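Local coordinates for protein probable glutathione S-transferase (Bordetella bronchiseptica RB50, PDB 3H1N) that probably conjugates reduced glutathione to electrophilic substrates as a dimeric glutathione S-transferase, at residues B[113-125]-B[152-164]. Sequence-based numbering, arbitrary orientation.
Sequences QLQLTIADLTAEA and FRETRMPKFMQYF
Phe160 and Phe164 of 152-164 pack as knobs into holes of 113-125, joining helices 105-127 and 142-167 in the all-helical C-terminal part of the glutathione S-transferase fold. The segment axes run nearly antiparallel and approach to 10.9 Å, a wide spacing consistent with the aromatic rings packed between them. Phe160 enters among Thr117, Asp120, Leu121 and Glu124; Leu121 CB stands 3.8 Å from the Phe160 ring centroid, only 7° off the normal, a CH-pi contact over the face. With Leu121 CG anti to the backbone N (chi1 171°), its CD1 reaches between two rings, 3.8 Å from Phe152 CE1 and 3.7 Å from Phe160 CD2. Phe164 fills the next hole, its CZ 3.5 Å from Ile118 CG1, while Leu114 CD2 meets its edge. Toward the other end, Arg156 grips Glu124 side-on: NE donates to OE1 (2.9 Å, 168°) and NH2 to OE2, each oxygen using its syn lone pair. At the Gln113 end, a water donates to Thr117 OG1 and to Tyr163 OH (2.7 Å). Tyr163 OH is also hydrogen-bonded to Pro70 O of the second subunit, whose Phe72 stacks on Phe160. The chemistry implies an apolar, aromatic interface flanked by a partly exposed bidentate salt bridge that fixes the guanidinium's rotation, with side chains also serving the dimer interface.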
loop_
_atom_site.group_PDB
_atom_site.type_symbol
_atom_site.label_atom_id
_atom_site.label_comp_id
_atom_site.label_asym_id
_atom_site.label_seq_id
_atom_site.Cartn_x
_atom_site.Cartn_y
_atom_site.Cartn_z
ATOM N N GLN B 113 -4.445 -0.062 8.363
ATOM C CA GLN B 113 -4.604 -1.263 7.548
ATOM C C GLN B 113 -5.877 -1.250 6.714
ATOM O O GLN B 113 -5.870 -1.731 5.588
ATOM C CB GLN B 113 -4.450 -2.564 8.338
ATOM C CG GLN B 113 -5.598 -2.979 9.215
ATOM C CD GLN B 113 -5.335 -4.338 9.856
ATOM O OE1 GLN B 113 -4.419 -4.480 10.649
ATOM N NE2 GLN B 113 -6.133 -5.337 9.499
ATOM N N LEU B 114 -6.954 -0.690 7.254
ATOM C CA LEU B 114 -8.174 -0.514 6.471
ATOM C C LEU B 114 -7.897 0.352 5.241
ATOM O O LEU B 114 -8.306 0.009 4.125
ATOM C CB LEU B 114 -9.278 0.108 7.316
ATOM C CG LEU B 114 -10.026 -0.807 8.303
ATOM C CD1 LEU B 114 -10.874 0.031 9.273
ATOM C CD2 LEU B 114 -10.897 -1.860 7.566
ATOM N N GLN B 115 -7.195 1.470 5.447
ATOM C CA GLN B 115 -6.816 2.347 4.332
ATOM C C GLN B 115 -5.944 1.645 3.292
ATOM O O GLN B 115 -6.143 1.827 2.090
ATOM C CB GLN B 115 -6.144 3.651 4.819
ATOM C CG GLN B 115 -5.826 4.660 3.682
ATOM C CD GLN B 115 -7.078 5.244 3.021
ATOM O OE1 GLN B 115 -7.130 5.396 1.785
ATOM N NE2 GLN B 115 -8.074 5.585 3.823
ATOM N N LEU B 116 -4.992 0.833 3.742
ATOM C CA LEU B 116 -4.141 0.109 2.806
ATOM C C LEU B 116 -4.937 -0.920 2.010
ATOM O O LEU B 116 -4.597 -1.216 0.852
ATOM C CB LEU B 116 -2.956 -0.565 3.538
ATOM C CG LEU B 116 -1.939 0.416 4.115
ATOM C CD1 LEU B 116 -0.924 -0.289 5.069
ATOM C CD2 LEU B 116 -1.200 1.136 2.987
ATOM N N THR B 117 -5.993 -1.449 2.633
ATOM C CA THR B 117 -6.844 -2.469 2.010
ATOM C C THR B 117 -7.726 -1.787 0.987
ATOM O O THR B 117 -7.954 -2.306 -0.120
ATOM C CB THR B 117 -7.663 -3.249 3.082
ATOM O OG1 THR B 117 -6.748 -3.878 3.990
ATOM C CG2 THR B 117 -8.548 -4.333 2.441
ATOM N N ILE B 118 -8.198 -0.596 1.345
ATOM C CA ILE B 118 -8.922 0.233 0.387
ATOM C C ILE B 118 -8.043 0.583 -0.814
ATOM O O ILE B 118 -8.507 0.551 -1.957
ATOM C CB ILE B 118 -9.524 1.478 1.049
ATOM C CG1 ILE B 118 -10.570 1.044 2.083
ATOM C CG2 ILE B 118 -10.150 2.417 -0.021
ATOM C CD1 ILE B 118 -11.067 2.181 3.026
ATOM N N ALA B 119 -6.774 0.890 -0.545
ATOM C CA ALA B 119 -5.811 1.211 -1.591
ATOM C C ALA B 119 -5.561 -0.019 -2.495
ATOM O O ALA B 119 -5.402 0.151 -3.700
ATOM C CB ALA B 119 -4.484 1.694 -0.975
ATOM N N ASP B 120 -5.534 -1.233 -1.913
ATOM C CA ASP B 120 -5.434 -2.466 -2.722
ATOM C C ASP B 120 -6.599 -2.594 -3.710
ATOM O O ASP B 120 -6.376 -2.833 -4.898
ATOM C CB ASP B 120 -5.306 -3.740 -1.850
ATOM C CG ASP B 120 -4.008 -3.789 -1.059
ATOM O OD1 ASP B 120 -2.988 -3.247 -1.533
ATOM O OD2 ASP B 120 -3.992 -4.382 0.042
ATOM N N LEU B 121 -7.828 -2.400 -3.233
ATOM C CA LEU B 121 -9.017 -2.481 -4.076
ATOM C C LEU B 121 -9.005 -1.421 -5.183
ATOM O O LEU B 121 -9.329 -1.709 -6.350
ATOM C CB LEU B 121 -10.282 -2.368 -3.216
ATOM C CG LEU B 121 -11.651 -2.217 -3.916
ATOM C CD1 LEU B 121 -11.877 -3.369 -4.922
ATOM C CD2 LEU B 121 -12.778 -2.172 -2.885
ATOM N N THR B 122 -8.613 -0.204 -4.804
ATOM C CA THR B 122 -8.500 0.930 -5.714
ATOM C C THR B 122 -7.494 0.634 -6.846
ATOM O O THR B 122 -7.789 0.851 -8.015
ATOM C CB THR B 122 -8.128 2.226 -4.902
ATOM O OG1 THR B 122 -9.212 2.561 -4.009
ATOM C CG2 THR B 122 -7.845 3.403 -5.826
ATOM N N ALA B 123 -6.316 0.127 -6.499
ATOM C CA ALA B 123 -5.337 -0.254 -7.510
ATOM C C ALA B 123 -5.859 -1.365 -8.439
ATOM O O ALA B 123 -5.576 -1.360 -9.658
ATOM C CB ALA B 123 -4.019 -0.672 -6.855
ATOM N N GLU B 124 -6.622 -2.301 -7.873
ATOM C CA GLU B 124 -7.224 -3.374 -8.675
ATOM C C GLU B 124 -8.276 -2.809 -9.619
ATOM O O GLU B 124 -8.392 -3.276 -10.753
ATOM C CB GLU B 124 -7.791 -4.509 -7.802
ATOM C CG GLU B 124 -6.697 -5.320 -7.118
ATOM C CD GLU B 124 -7.173 -6.644 -6.501
ATOM O OE1 GLU B 124 -8.176 -7.220 -6.969
ATOM O OE2 GLU B 124 -6.496 -7.139 -5.569
ATOM N N ALA B 125 -9.007 -1.786 -9.175
ATOM C CA ALA B 125 -9.991 -1.116 -10.044
ATOM C C ALA B 125 -9.321 -0.405 -11.228
ATOM O O ALA B 125 -9.948 -0.206 -12.289
ATOM C CB ALA B 125 -10.866 -0.153 -9.236
ATOM N N PHE B 152 -12.076 -9.853 -11.453
ATOM C CA PHE B 152 -12.288 -8.744 -10.537
ATOM C C PHE B 152 -13.768 -8.742 -10.124
ATOM O O PHE B 152 -14.094 -8.633 -8.932
ATOM C CB PHE B 152 -11.889 -7.421 -11.202
ATOM C CG PHE B 152 -12.058 -6.191 -10.311
ATOM C CD1 PHE B 152 -11.236 -5.996 -9.203
ATOM C CD2 PHE B 152 -13.012 -5.221 -10.606
ATOM C CE1 PHE B 152 -11.371 -4.867 -8.384
ATOM C CE2 PHE B 152 -13.156 -4.072 -9.800
ATOM C CZ PHE B 152 -12.342 -3.894 -8.690
ATOM N N ARG B 153 -14.656 -8.915 -11.103
ATOM C CA ARG B 153 -16.108 -8.944 -10.812
ATOM C C ARG B 153 -16.478 -10.168 -9.983
ATOM O O ARG B 153 -17.225 -10.046 -9.015
ATOM C CB ARG B 153 -16.981 -8.967 -12.086
ATOM C CG ARG B 153 -17.030 -7.688 -12.921
ATOM C CD ARG B 153 -18.041 -7.794 -14.088
ATOM N NE ARG B 153 -18.065 -9.129 -14.712
ATOM C CZ ARG B 153 -17.315 -9.509 -15.750
ATOM N NH1 ARG B 153 -17.410 -10.745 -16.210
ATOM N NH2 ARG B 153 -16.473 -8.665 -16.334
ATOM N N GLU B 154 -15.969 -11.332 -10.383
ATOM C CA GLU B 154 -16.399 -12.629 -9.838
ATOM C C GLU B 154 -15.830 -12.919 -8.449
ATOM O O GLU B 154 -16.542 -13.409 -7.570
ATOM C CB GLU B 154 -16.039 -13.787 -10.794
ATOM C CG GLU B 154 -16.860 -13.853 -12.092
ATOM C CD GLU B 154 -16.287 -14.843 -13.127
ATOM O OE1 GLU B 154 -15.418 -15.673 -12.775
ATOM O OE2 GLU B 154 -16.705 -14.791 -14.299
ATOM N N THR B 155 -14.545 -12.645 -8.243
ATOM C CA THR B 155 -13.940 -13.000 -6.965
ATOM C C THR B 155 -13.490 -11.813 -6.112
ATOM O O THR B 155 -13.669 -11.826 -4.897
ATOM C CB THR B 155 -12.768 -13.997 -7.129
ATOM O OG1 THR B 155 -11.637 -13.320 -7.673
ATOM C CG2 THR B 155 -13.145 -15.150 -8.042
ATOM N N ARG B 156 -12.912 -10.791 -6.736
ATOM C CA ARG B 156 -12.225 -9.724 -5.982
ATOM C C ARG B 156 -13.185 -8.742 -5.339
ATOM O O ARG B 156 -13.127 -8.498 -4.129
ATOM C CB ARG B 156 -11.222 -8.981 -6.879
ATOM C CG ARG B 156 -10.162 -9.887 -7.508
ATOM C CD ARG B 156 -9.372 -10.676 -6.462
ATOM N NE ARG B 156 -8.504 -9.814 -5.657
ATOM C CZ ARG B 156 -7.937 -10.178 -4.508
ATOM N NH1 ARG B 156 -8.177 -11.379 -3.992
ATOM N NH2 ARG B 156 -7.180 -9.318 -3.845
HETATM N N MSE B 157 -14.083 -8.194 -6.150
HETATM C CA MSE B 157 -15.073 -7.238 -5.658
HETATM C C MSE B 157 -15.884 -7.790 -4.471
HETATM O O MSE B 157 -15.976 -7.126 -3.434
HETATM C CB MSE B 157 -15.993 -6.742 -6.789
HETATM C CG MSE B 157 -15.324 -5.710 -7.692
HETATM SE SE MSE B 157 -16.412 -5.166 -9.215
HETATM C CE MSE B 157 -17.930 -4.432 -8.281
ATOM N N PRO B 158 -16.448 -9.009 -4.599
ATOM C CA PRO B 158 -17.162 -9.516 -3.414
ATOM C C PRO B 158 -16.253 -9.799 -2.204
ATOM O O PRO B 158 -16.698 -9.646 -1.064
ATOM C CB PRO B 158 -17.826 -10.815 -3.894
ATOM C CG PRO B 158 -17.660 -10.880 -5.335
ATOM C CD PRO B 158 -16.745 -9.788 -5.815
ATOM N N LYS B 159 -15.010 -10.206 -2.429
ATOM C CA LYS B 159 -14.120 -10.463 -1.299
ATOM C C LYS B 159 -13.835 -9.191 -0.473
ATOM O O LYS B 159 -13.959 -9.197 0.754
ATOM C CB LYS B 159 -12.802 -11.113 -1.726
ATOM C CG LYS B 159 -11.916 -11.421 -0.539
ATOM C CD LYS B 159 -10.659 -12.170 -0.947
ATOM C CE LYS B 159 -9.932 -12.716 0.275
ATOM N NZ LYS B 159 -8.798 -13.567 -0.157
ATOM N N PHE B 160 -13.417 -8.129 -1.150
ATOM C CA PHE B 160 -13.227 -6.827 -0.510
ATOM C C PHE B 160 -14.506 -6.302 0.135
ATOM O O PHE B 160 -14.468 -5.824 1.258
ATOM C CB PHE B 160 -12.733 -5.810 -1.525
ATOM C CG PHE B 160 -11.277 -5.944 -1.858
ATOM C CD1 PHE B 160 -10.303 -5.550 -0.936
ATOM C CD2 PHE B 160 -10.879 -6.424 -3.096
ATOM C CE1 PHE B 160 -8.967 -5.625 -1.236
ATOM C CE2 PHE B 160 -9.513 -6.532 -3.410
ATOM C CZ PHE B 160 -8.559 -6.139 -2.480
HETATM N N MSE B 161 -15.635 -6.377 -0.574
HETATM C CA MSE B 161 -16.869 -5.818 -0.038
HETATM C C MSE B 161 -17.348 -6.565 1.210
HETATM O O MSE B 161 -17.752 -5.934 2.204
HETATM C CB MSE B 161 -17.957 -5.723 -1.120
HETATM C CG MSE B 161 -17.628 -4.625 -2.142
HETATM SE SE MSE B 161 -18.839 -4.558 -3.638
HETATM C CE MSE B 161 -20.285 -3.611 -2.788
ATOM N N GLN B 162 -17.291 -7.896 1.163
ATOM C CA GLN B 162 -17.605 -8.728 2.334
ATOM C C GLN B 162 -16.690 -8.386 3.505
ATOM O O GLN B 162 -17.137 -8.318 4.650
ATOM C CB GLN B 162 -17.491 -10.224 2.013
ATOM C CG GLN B 162 -18.115 -11.154 3.083
ATOM C CD GLN B 162 -19.635 -11.026 3.172
ATOM O OE1 GLN B 162 -20.163 -10.110 3.799
ATOM N NE2 GLN B 162 -20.340 -11.951 2.540
ATOM N N TYR B 163 -15.412 -8.166 3.211
ATOM C CA TYR B 163 -14.453 -7.777 4.242
ATOM C C TYR B 163 -14.884 -6.489 4.939
ATOM O O TYR B 163 -14.958 -6.450 6.173
ATOM C CB TYR B 163 -13.024 -7.673 3.686
ATOM C CG TYR B 163 -12.039 -7.211 4.729
ATOM C CD1 TYR B 163 -11.593 -8.083 5.729
ATOM C CD2 TYR B 163 -11.572 -5.895 4.737
ATOM C CE1 TYR B 163 -10.703 -7.658 6.711
ATOM C CE2 TYR B 163 -10.668 -5.464 5.711
ATOM C CZ TYR B 163 -10.231 -6.360 6.681
ATOM O OH TYR B 163 -9.360 -5.917 7.644
ATOM N N PHE B 164 -15.226 -5.460 4.160
ATOM C CA PHE B 164 -15.692 -4.216 4.760
ATOM C C PHE B 164 -17.004 -4.364 5.504
ATOM O O PHE B 164 -17.173 -3.768 6.571
ATOM C CB PHE B 164 -15.674 -3.052 3.757
ATOM C CG PHE B 164 -14.283 -2.765 3.246
ATOM C CD1 PHE B 164 -13.269 -2.431 4.144
ATOM C CD2 PHE B 164 -13.980 -2.868 1.893
ATOM C CE1 PHE B 164 -11.949 -2.199 3.694
ATOM C CE2 PHE B 164 -12.657 -2.623 1.431
ATOM C CZ PHE B 164 -11.663 -2.292 2.333
HETATM O O HOH W 1 -7.299 -4.676 6.438
#